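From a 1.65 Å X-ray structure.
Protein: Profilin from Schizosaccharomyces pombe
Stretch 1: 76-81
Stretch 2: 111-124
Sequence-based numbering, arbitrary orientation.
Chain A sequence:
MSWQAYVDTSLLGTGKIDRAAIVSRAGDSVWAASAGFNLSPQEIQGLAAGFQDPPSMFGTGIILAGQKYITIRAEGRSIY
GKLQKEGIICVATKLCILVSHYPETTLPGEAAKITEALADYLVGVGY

Stretch 1 (76-81) GRSIYG
Stretch 2 111-124: AAKITEALADYLVG

Residues 111-124 are helical throughout, with phi near -62° and psi near -43°; the helix begins earlier in the chain and continues later. Residues 78-81 form a strand that continues later in the chain. Gly76 (-63/-22) and Arg77 (-117/-19) lead into it. Ser78 (-136/126), Ile79 (-130/115), Tyr80 (-119/145) and Gly81 (-139/166) are extended. Strand and helix run nearly antiparallel, at 154° between N-to-C directions. Their axes approach to 11.2 Å. The register pairs Tyr80 CA with Ala112 CA and Ser78 CA with Glu116 CA, each at 8.2 Å. Side chains alternate on the strand: Ser78 and Tyr80 point toward the helix, and Ile79 (m, t) points away. The contact buries 295 Å², both sides summed.

Ala111 lies out of reach of the strand. Ala111 O accepts from Thr115 N and from Thr115 OG1, both at 3.0 Å. Ala112 points toward the strand. Ala112 CB lies 3.9 Å from Tyr80 CZ, an apolar contact, and 3.7 Å from Tyr80 OH. The methyl sits oblique to the ring. Lys113 (m, t, t, t) points away. Ile114 (m, t) and Thr115 (m) do not reach the strand.

Glu116 meets three residues of stretch 1: Arg77, Ser78 and Tyr80. Its CA-to-CB bond points sideways, but chi1 -66° (m) and chi2 -82° (m) bring the carboxylate nearer the strand; chi3 is 1°. Glu116 OE2 accepts two short hydrogen bonds, from Ser78 OG at 2.5 Å and from Tyr80 OH at 2.5 Å. One oxygen thus ties together two strand residues that are two apart in sequence. Ser78 has chi1 -57° (m). Tyr80 has chi1 -58° (m) and chi2 -11°, and OE2 lies at its ring edge, near the plane. Glu116 OE1 forms a salt bridge with Arg77 NE at 3.6 Å, lying near the guanidinium plane.

Ala117 points away, and Leu118 (t, p) is out of reach. Ala119 points toward stretch 1; Ala119 CB is 3.4 Å from Arg77 NH2. Arg77 points toward the helix, with chi1 153° (t), chi2 176° (t), chi3 -143° (between wells) and chi4 93°.

Asp120 (chi1 -76°, m; chi2 -19°) starts sideways, but its carboxylate comes nearer. Asp120 OD1 makes a salt bridge with Arg77 NH2 at 3.5 Å. The oxygen lies well out of the guanidinium plane, so the pairing is of charges only. Water 1 also lies among the charged groups. Its O accepts from Arg77 NE at 2.5 Å and lies within donating distance of Glu116 OE1 and Asp120 OD1, each at 2.7 Å.

Tyr121 (t, chi2 80°) and Leu122 (m, t) make no contact with the strand. Val123 (t) points toward stretch 1 and closes the contact: Val123 CG2 is 3.7 Å from Arg77 NH2, at the guanidinium edge. Gly124 does not touch stretch 1. Gly124 N donates to Asp120 O at 2.9 Å, continuing the helical pattern.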

# COMPACT_ATOMS: atom_id res chain seq x y z
N GLY A 76 -12.24 5.26 1.67
CA GLY A 76 -12.31 4.19 2.66
C GLY A 76 -11.53 2.93 2.35
O GLY A 76 -11.23 2.13 3.25
N ARG A 77 -11.23 2.71 1.07
CA ARG A 77 -10.52 1.51 0.64
C ARG A 77 -9.16 1.79 -0.01
O ARG A 77 -8.31 0.90 -0.08
CB ARG A 77 -11.40 0.74 -0.35
CG ARG A 77 -10.60 -0.11 -1.32
CD ARG A 77 -11.44 -0.94 -2.22
NE ARG A 77 -10.78 -2.23 -2.42
CZ ARG A 77 -11.03 -3.31 -1.69
NH1 ARG A 77 -11.89 -3.29 -0.68
NH2 ARG A 77 -10.39 -4.44 -1.97
N SER A 78 -8.95 3.01 -0.47
CA SER A 78 -7.80 3.34 -1.32
C SER A 78 -7.15 4.66 -0.88
O SER A 78 -7.85 5.66 -0.73
CB SER A 78 -8.27 3.45 -2.77
OG SER A 78 -8.90 2.27 -3.22
N ILE A 79 -5.84 4.62 -0.62
CA ILE A 79 -5.02 5.80 -0.30
C ILE A 79 -3.80 5.77 -1.21
O ILE A 79 -3.01 4.83 -1.15
CB ILE A 79 -4.57 5.80 1.16
CG1 ILE A 79 -5.79 5.98 2.08
CG2 ILE A 79 -3.52 6.91 1.42
CD1 ILE A 79 -5.51 5.77 3.54
N TYR A 80 -3.69 6.76 -2.10
CA TYR A 80 -2.63 6.80 -3.10
C TYR A 80 -1.81 8.07 -2.87
O TYR A 80 -2.36 9.11 -2.53
CB TYR A 80 -3.15 6.90 -4.53
CG TYR A 80 -4.08 5.82 -5.05
CD1 TYR A 80 -4.31 4.63 -4.35
CD2 TYR A 80 -4.73 6.00 -6.25
CE1 TYR A 80 -5.18 3.65 -4.86
CE2 TYR A 80 -5.60 5.04 -6.76
CZ TYR A 80 -5.82 3.86 -6.06
OH TYR A 80 -6.68 2.91 -6.58
N GLY A 81 -0.51 7.98 -3.11
CA GLY A 81 0.37 9.14 -2.98
C GLY A 81 1.40 9.21 -4.09
O GLY A 81 1.62 8.23 -4.83
N ALA A 111 -0.06 0.59 -11.53
CA ALA A 111 0.20 0.12 -10.17
C ALA A 111 -1.10 0.04 -9.38
O ALA A 111 -1.32 -0.93 -8.65
CB ALA A 111 1.20 1.02 -9.46
N ALA A 112 -1.97 1.03 -9.54
CA ALA A 112 -3.28 0.98 -8.90
C ALA A 112 -4.09 -0.23 -9.34
O ALA A 112 -4.68 -0.93 -8.52
CB ALA A 112 -4.06 2.25 -9.16
N LYS A 113 -4.15 -0.48 -10.65
CA LYS A 113 -4.98 -1.57 -11.19
C LYS A 113 -4.50 -2.92 -10.65
O LYS A 113 -5.30 -3.74 -10.21
CB LYS A 113 -4.96 -1.57 -12.72
CG LYS A 113 -5.86 -0.49 -13.33
CD LYS A 113 -5.48 -0.16 -14.79
CE LYS A 113 -6.19 1.10 -15.28
NZ LYS A 113 -5.49 1.74 -16.44
N ILE A 114 -3.18 -3.13 -10.65
CA ILE A 114 -2.61 -4.37 -10.13
C ILE A 114 -2.94 -4.56 -8.64
O ILE A 114 -3.41 -5.62 -8.22
CB ILE A 114 -1.08 -4.40 -10.36
CG1 ILE A 114 -0.78 -4.56 -11.85
CG2 ILE A 114 -0.39 -5.53 -9.55
CD1 ILE A 114 0.58 -4.11 -12.26
N THR A 115 -2.70 -3.52 -7.85
CA THR A 115 -2.84 -3.61 -6.38
C THR A 115 -4.32 -3.71 -5.98
O THR A 115 -4.67 -4.53 -5.12
CB THR A 115 -2.04 -2.54 -5.66
OG1 THR A 115 -0.75 -2.38 -6.11
CG2 THR A 115 -2.26 -2.47 -4.26
N GLU A 116 -5.18 -2.95 -6.65
CA GLU A 116 -6.63 -3.05 -6.40
C GLU A 116 -7.17 -4.44 -6.76
O GLU A 116 -8.04 -4.96 -6.09
CB GLU A 116 -7.40 -1.99 -7.19
CG GLU A 116 -7.10 -0.54 -6.74
CD GLU A 116 -7.89 -0.05 -5.51
OE1 GLU A 116 -8.69 -0.80 -4.92
OE2 GLU A 116 -7.69 1.14 -5.12
N ALA A 117 -6.66 -5.02 -7.84
CA ALA A 117 -7.09 -6.34 -8.28
C ALA A 117 -6.68 -7.41 -7.28
O ALA A 117 -7.48 -8.28 -6.93
CB ALA A 117 -6.53 -6.64 -9.66
N LEU A 118 -5.44 -7.34 -6.80
CA LEU A 118 -4.97 -8.28 -5.78
C LEU A 118 -5.81 -8.14 -4.50
O LEU A 118 -6.11 -9.13 -3.85
CB LEU A 118 -3.48 -8.10 -5.48
CG LEU A 118 -2.80 -9.22 -4.69
CD1 LEU A 118 -2.91 -10.58 -5.42
CD2 LEU A 118 -1.35 -8.87 -4.37
N ALA A 119 -6.18 -6.92 -4.15
CA ALA A 119 -7.06 -6.67 -3.00
C ALA A 119 -8.45 -7.30 -3.18
O ALA A 119 -8.95 -7.97 -2.28
CB ALA A 119 -7.18 -5.18 -2.76
N ASP A 120 -9.04 -7.08 -4.36
CA ASP A 120 -10.34 -7.66 -4.70
C ASP A 120 -10.31 -9.18 -4.65
O ASP A 120 -11.25 -9.80 -4.16
CB ASP A 120 -10.77 -7.22 -6.10
CG ASP A 120 -11.27 -5.80 -6.15
OD1 ASP A 120 -11.65 -5.26 -5.08
OD2 ASP A 120 -11.32 -5.23 -7.26
N TYR A 121 -9.24 -9.76 -5.18
CA TYR A 121 -8.99 -11.22 -5.06
C TYR A 121 -9.01 -11.65 -3.60
O TYR A 121 -9.78 -12.53 -3.21
CB TYR A 121 -7.66 -11.59 -5.70
CG TYR A 121 -7.23 -13.03 -5.51
CD1 TYR A 121 -7.76 -14.04 -6.30
CD2 TYR A 121 -6.26 -13.37 -4.58
CE1 TYR A 121 -7.34 -15.36 -6.15
CE2 TYR A 121 -5.84 -14.68 -4.42
CZ TYR A 121 -6.37 -15.68 -5.22
OH TYR A 121 -5.95 -16.99 -5.07
N LEU A 122 -8.19 -11.01 -2.78
CA LEU A 122 -8.11 -11.34 -1.37
C LEU A 122 -9.46 -11.16 -0.67
O LEU A 122 -9.81 -11.97 0.18
CB LEU A 122 -7.01 -10.55 -0.67
CG LEU A 122 -5.58 -10.97 -1.04
CD1 LEU A 122 -4.58 -9.95 -0.54
CD2 LEU A 122 -5.25 -12.35 -0.48
N VAL A 123 -10.23 -10.13 -1.03
CA VAL A 123 -11.57 -9.97 -0.45
C VAL A 123 -12.49 -11.14 -0.85
O VAL A 123 -13.19 -11.70 0.01
CB VAL A 123 -12.19 -8.59 -0.82
CG1 VAL A 123 -13.66 -8.49 -0.40
CG2 VAL A 123 -11.40 -7.48 -0.13
N GLY A 124 -12.44 -11.54 -2.12
CA GLY A 124 -13.22 -12.68 -2.61
C GLY A 124 -12.85 -13.98 -1.92
O GLY A 124 -13.71 -14.83 -1.69
O HOH W 1 -10.09 -3.13 -4.70